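Local coordinates for protein enterotoxin type A (Staphylococcus aureus, PDB 1DYQ) that acts as a superantigen toxin, binding MHC class II molecules, in part through a zinc ion, and T-cell receptors to activate host T cells, at residues N137-K145 against L156-L164. The protein carries 3 engineered substitutions. Numbering follows the deposited sequence.
Sequences NTVPLETVK and LDLQARRYL
The ring of Tyr163 and the amide of Gln159 are the flat groups that meet the 137-145 loop. Over one face of the ring lies Thr143, with OG1 offset toward the rim. Thr143 CG2 sits 3.5 Å from Tyr163 CG, near the ring's root. Val139 CG1 and Pro140 CD approach the far end of the ring obliquely. A water lies at the edge, in the ring plane, 2.6 Å from Tyr163 OH, and it also donates to Thr138 O. Tyr163 CG is anti to the backbone N (chi1 171°), which carries the ring out from helix 153-168 to the loop.

The Gln159 amide bonds the backbone of Lys145 twice. Lys145 N donates to Gln159 OE1 at 2.9 Å, nearly straight but tilted from the carbonyl plane. Gln159 NE2 donates to Lys145 O at 2.9 Å, with that oxygen close to the amide plane. NE2 also reaches Glu155 O. Another water joins Thr143 O to Gln159 O.

Beside the Gln159 amide, Val144 packs its two methyls on the helix. Val144 CG1 meets Leu156 CD2 at 3.7 Å, and CG2 packs on Ala160. Val144 also touches Ile128 of strand 119-132.

Thr143 OG1 donates to Pro140 O, which also accepts from Thr143 N and so closes the type I turn.

The contact joins the loop between two sheet strands to the helix of the beta-grasp domain. With OE1 accepting and NE2 donating, the paired bonds set which way round the Gln159 amide lies, and they tie the start of strand 145-148 to the helix.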
ATOM      1  N   ASN A 137     -16.702  14.715   5.385  1.00 25.12           N
ATOM      2  CA  ASN A 137     -15.777  15.280   6.356  1.00 24.81           C
ATOM      3  C   ASN A 137     -14.606  15.920   5.579  1.00 25.09           C
ATOM      4  O   ASN A 137     -14.141  15.311   4.607  1.00 25.10           O
ATOM      5  CB  ASN A 137     -15.209  14.262   7.313  1.00 27.22           C
ATOM      6  CG  ASN A 137     -16.111  13.724   8.377  1.00 31.69           C
ATOM      7  OD1 ASN A 137     -15.725  12.788   9.110  1.00 31.35           O
ATOM      8  ND2 ASN A 137     -17.305  14.273   8.532  1.00 29.34           N
ATOM      9  N   THR A 138     -14.109  17.035   6.056  1.00 24.72           N
ATOM     10  CA  THR A 138     -12.971  17.696   5.440  1.00 26.90           C
ATOM     11  C   THR A 138     -11.690  16.868   5.642  1.00 24.85           C
ATOM     12  O   THR A 138     -11.526  16.261   6.690  1.00 26.85           O
ATOM     13  CB  THR A 138     -12.722  19.088   6.069  1.00 32.58           C
ATOM     14  OG1 THR A 138     -13.952  19.823   6.099  1.00 35.95           O
ATOM     15  CG2 THR A 138     -11.700  19.860   5.246  1.00 35.32           C
ATOM     16  N   VAL A 139     -10.905  16.750   4.577  1.00 24.68           N
ATOM     17  CA  VAL A 139      -9.604  16.062   4.681  1.00 24.35           C
ATOM     18  C   VAL A 139      -8.522  17.026   4.173  1.00 24.13           C
ATOM     19  O   VAL A 139      -8.647  17.530   3.059  1.00 24.94           O
ATOM     20  CB  VAL A 139      -9.562  14.789   3.811  1.00 21.92           C
ATOM     21  CG1 VAL A 139      -8.209  14.085   4.014  1.00 21.57           C
ATOM     22  CG2 VAL A 139     -10.699  13.848   4.131  1.00 19.97           C
ATOM     23  N   PRO A 140      -7.518  17.285   4.983  1.00 24.51           N
ATOM     24  CA  PRO A 140      -6.425  18.171   4.579  1.00 25.25           C
ATOM     25  C   PRO A 140      -5.884  17.784   3.212  1.00 24.66           C
ATOM     26  O   PRO A 140      -5.578  16.617   2.952  1.00 23.81           O
ATOM     27  CB  PRO A 140      -5.390  17.997   5.660  1.00 24.60           C
ATOM     28  CG  PRO A 140      -6.118  17.476   6.848  1.00 25.25           C
ATOM     29  CD  PRO A 140      -7.273  16.664   6.299  1.00 24.51           C
ATOM     30  N   LEU A 141      -5.673  18.771   2.341  1.00 25.85           N
ATOM     31  CA  LEU A 141      -5.215  18.502   0.983  1.00 25.17           C
ATOM     32  C   LEU A 141      -3.850  17.856   0.927  1.00 23.46           C
ATOM     33  O   LEU A 141      -3.587  17.100  -0.039  1.00 20.60           O
ATOM     34  CB  LEU A 141      -5.269  19.785   0.144  1.00 26.92           C
ATOM     35  CG  LEU A 141      -5.099  19.659  -1.361  1.00 28.43           C
ATOM     36  CD1 LEU A 141      -6.142  18.741  -1.975  1.00 30.51           C
ATOM     37  CD2 LEU A 141      -5.151  21.037  -2.028  1.00 30.30           C
ATOM     38  N   GLU A 142      -2.989  18.014   1.924  1.00 24.01           N
ATOM     39  CA  GLU A 142      -1.682  17.405   1.920  1.00 24.86           C
ATOM     40  C   GLU A 142      -1.689  15.951   2.405  1.00 23.09           C
ATOM     41  O   GLU A 142      -0.592  15.393   2.552  1.00 23.46           O
ATOM     42  CB  GLU A 142      -0.678  18.147   2.811  1.00 30.06           C
ATOM     43  CG  GLU A 142      -0.935  19.578   3.117  1.00 37.44           C
ATOM     44  CD  GLU A 142      -2.082  19.828   4.078  1.00 40.08           C
ATOM     45  OE1 GLU A 142      -1.995  19.427   5.259  1.00 39.57           O
ATOM     46  OE2 GLU A 142      -3.082  20.431   3.628  1.00 39.96           O
ATOM     47  N   THR A 143      -2.827  15.397   2.758  1.00 19.65           N
ATOM     48  CA  THR A 143      -2.883  14.058   3.337  1.00 17.94           C
ATOM     49  C   THR A 143      -2.266  12.988   2.450  1.00 17.55           C
ATOM     50  O   THR A 143      -1.508  12.143   2.949  1.00 20.10           O
ATOM     51  CB  THR A 143      -4.347  13.668   3.652  1.00 15.89           C
ATOM     52  OG1 THR A 143      -4.873  14.651   4.576  1.00 19.58           O
ATOM     53  CG2 THR A 143      -4.411  12.310   4.283  1.00 17.30           C
ATOM     54  N   VAL A 144      -2.618  12.952   1.188  1.00 14.63           N
ATOM     55  CA  VAL A 144      -2.013  12.013   0.229  1.00 15.39           C
ATOM     56  C   VAL A 144      -1.333  12.814  -0.862  1.00 15.93           C
ATOM     57  O   VAL A 144      -1.977  13.697  -1.467  1.00 15.26           O
ATOM     58  CB  VAL A 144      -3.040  11.061  -0.368  1.00 13.95           C
ATOM     59  CG1 VAL A 144      -2.415  10.176  -1.445  1.00 13.35           C
ATOM     60  CG2 VAL A 144      -3.659  10.194   0.730  1.00 15.45           C
ATOM     61  N   LYS A 145      -0.053  12.579  -1.115  1.00 14.23           N
ATOM     62  CA  LYS A 145       0.657  13.358  -2.117  1.00 17.26           C
ATOM     63  C   LYS A 145       1.631  12.462  -2.877  1.00 17.43           C
ATOM     64  O   LYS A 145       2.099  11.454  -2.306  1.00 17.34           O
ATOM     65  CB  LYS A 145       1.462  14.494  -1.457  1.00 21.08           C
ATOM     66  CG  LYS A 145       2.416  13.990  -0.405  1.00 26.87           C
ATOM     67  CD  LYS A 145       3.273  15.009   0.247  1.00 32.70           C
ATOM     68  CE  LYS A 145       2.501  16.085   0.975  1.00 31.78           C
ATOM     69  NZ  LYS A 145       1.717  16.921   0.013  1.00 35.65           N
ATOM     70  N   LEU A 156      -0.290   5.324  -2.627  1.00 11.98           N
ATOM     71  CA  LEU A 156      -1.466   6.133  -2.257  1.00 10.92           C
ATOM     72  C   LEU A 156      -2.247   5.494  -1.117  1.00 10.14           C
ATOM     73  O   LEU A 156      -2.634   6.229  -0.176  1.00 12.48           O
ATOM     74  CB  LEU A 156      -2.407   6.266  -3.461  1.00 12.46           C
ATOM     75  CG  LEU A 156      -1.780   6.900  -4.718  1.00 14.19           C
ATOM     76  CD1 LEU A 156      -2.825   6.936  -5.819  1.00 14.86           C
ATOM     77  CD2 LEU A 156      -1.214   8.272  -4.421  1.00 16.96           C
ATOM     78  N   ASP A 157      -2.403   4.190  -1.124  1.00 11.21           N
ATOM     79  CA  ASP A 157      -3.179   3.491  -0.089  1.00 11.06           C
ATOM     80  C   ASP A 157      -2.483   3.512   1.244  1.00 12.32           C
ATOM     81  O   ASP A 157      -3.107   3.724   2.289  1.00 11.43           O
ATOM     82  CB  ASP A 157      -3.441   2.064  -0.596  1.00 11.28           C
ATOM     83  CG  ASP A 157      -4.557   1.340   0.118  1.00 13.30           C
ATOM     84  OD1 ASP A 157      -5.422   2.027   0.732  1.00 13.03           O
ATOM     85  OD2 ASP A 157      -4.595   0.092   0.079  1.00 12.24           O
ATOM     86  N   LEU A 158      -1.146   3.378   1.288  1.00 12.35           N
ATOM     87  CA  LEU A 158      -0.423   3.498   2.555  1.00 10.29           C
ATOM     88  C   LEU A 158      -0.662   4.872   3.176  1.00 10.77           C
ATOM     89  O   LEU A 158      -0.876   5.004   4.383  1.00 12.44           O
ATOM     90  CB  LEU A 158       1.079   3.260   2.317  1.00 12.22           C
ATOM     91  CG  LEU A 158       1.451   1.797   2.032  1.00 11.79           C
ATOM     92  CD1 LEU A 158       2.937   1.747   1.581  1.00 13.13           C
ATOM     93  CD2 LEU A 158       1.246   0.945   3.279  1.00 12.18           C
ATOM     94  N   GLN A 159      -0.595   5.925   2.348  1.00 11.20           N
ATOM     95  CA  GLN A 159      -0.765   7.267   2.887  1.00 12.45           C
ATOM     96  C   GLN A 159      -2.216   7.459   3.360  1.00 11.72           C
ATOM     97  O   GLN A 159      -2.376   7.994   4.473  1.00 13.31           O
ATOM     98  CB  GLN A 159      -0.413   8.352   1.893  1.00 12.05           C
ATOM     99  CG  GLN A 159       1.069   8.421   1.509  1.00 13.54           C
ATOM    100  CD  GLN A 159       1.233   9.492   0.406  1.00 12.46           C
ATOM    101  OE1 GLN A 159       1.168  10.672   0.724  1.00 13.83           O
ATOM    102  NE2 GLN A 159       1.473   9.029  -0.791  1.00 13.33           N
ATOM    103  N   ALA A 160      -3.154   6.977   2.584  1.00 12.32           N
ATOM    104  CA  ALA A 160      -4.577   7.182   2.979  1.00 12.39           C
ATOM    105  C   ALA A 160      -4.924   6.446   4.242  1.00 13.25           C
ATOM    106  O   ALA A 160      -5.478   7.031   5.187  1.00 12.74           O
ATOM    107  CB  ALA A 160      -5.500   6.773   1.839  1.00 11.43           C
ATOM    108  N   ARG A 161      -4.504   5.161   4.350  1.00 11.85           N
ATOM    109  CA  ARG A 161      -4.850   4.414   5.555  1.00 12.58           C
ATOM    110  C   ARG A 161      -4.107   4.857   6.770  1.00 11.62           C
ATOM    111  O   ARG A 161      -4.646   4.752   7.888  1.00 12.44           O
ATOM    112  CB  ARG A 161      -4.683   2.898   5.306  1.00 12.44           C
ATOM    113  CG  ARG A 161      -5.513   2.403   4.136  1.00  9.87           C
ATOM    114  CD  ARG A 161      -5.815   0.911   4.297  1.00  9.04           C
ATOM    115  NE  ARG A 161      -6.047   0.284   3.036  1.00 10.96           N
ATOM    116  CZ  ARG A 161      -6.448  -0.967   2.815  1.00 12.45           C
ATOM    117  NH1 ARG A 161      -6.778  -1.755   3.829  1.00 12.75           N
ATOM    118  NH2 ARG A 161      -6.510  -1.434   1.575  1.00 11.11           N
ATOM    119  N   ARG A 162      -2.911   5.455   6.661  1.00 11.88           N
ATOM    120  CA  ARG A 162      -2.210   5.979   7.814  1.00 12.82           C
ATOM    121  C   ARG A 162      -3.029   7.144   8.433  1.00 13.81           C
ATOM    122  O   ARG A 162      -3.253   7.145   9.623  1.00 13.87           O
ATOM    123  CB  ARG A 162      -0.814   6.500   7.489  1.00 13.64           C
ATOM    124  CG  ARG A 162      -0.086   7.080   8.700  1.00 13.59           C
ATOM    125  CD  ARG A 162       1.374   7.435   8.339  1.00 14.81           C
ATOM    126  NE  ARG A 162       2.120   6.182   8.225  1.00 15.15           N
ATOM    127  CZ  ARG A 162       2.545   5.451   9.234  1.00 15.18           C
ATOM    128  NH1 ARG A 162       2.373   5.817  10.484  1.00 15.77           N
ATOM    129  NH2 ARG A 162       3.131   4.272   8.965  1.00 17.08           N
ATOM    130  N   TYR A 163      -3.591   7.943   7.519  1.00 12.90           N
ATOM    131  CA  TYR A 163      -4.474   9.048   7.990  1.00 15.32           C
ATOM    132  C   TYR A 163      -5.745   8.476   8.582  1.00 13.58           C
ATOM    133  O   TYR A 163      -6.193   9.007   9.644  1.00 14.83           O
ATOM    134  CB  TYR A 163      -4.787   9.954   6.790  1.00 14.77           C
ATOM    135  CG  TYR A 163      -5.867  10.996   7.122  1.00 16.51           C
ATOM    136  CD1 TYR A 163      -5.566  12.095   7.884  1.00 21.13           C
ATOM    137  CD2 TYR A 163      -7.154  10.779   6.661  1.00 18.82           C
ATOM    138  CE1 TYR A 163      -6.564  13.030   8.188  1.00 21.59           C
ATOM    139  CE2 TYR A 163      -8.163  11.704   6.991  1.00 22.89           C
ATOM    140  CZ  TYR A 163      -7.837  12.801   7.730  1.00 22.96           C
ATOM    141  OH  TYR A 163      -8.830  13.737   8.020  1.00 25.89           O
ATOM    142  N   LEU A 164      -6.333   7.444   8.023  1.00 13.55           N
ATOM    143  CA  LEU A 164      -7.559   6.870   8.594  1.00 14.50           C
ATOM    144  C   LEU A 164      -7.296   6.343   9.987  1.00 16.03           C
ATOM    145  O   LEU A 164      -8.159   6.422  10.862  1.00 14.41           O
ATOM    146  CB  LEU A 164      -8.186   5.827   7.710  1.00 12.47           C
ATOM    147  CG  LEU A 164      -8.605   6.278   6.300  1.00 11.85           C
ATOM    148  CD1 LEU A 164      -9.186   5.142   5.501  1.00 13.33           C
ATOM    149  CD2 LEU A 164      -9.605   7.456   6.418  1.00 15.34           C
TER
HETATM  150  O   HOH W   1     -11.361  13.420   7.563  1.00 25.01           O
HETATM  151  O   HOH W   2       1.844  11.750   3.150  1.00 32.11           O
HETATM  152  O   HOH W   3      -1.078  10.347   5.223  1.00 33.90           O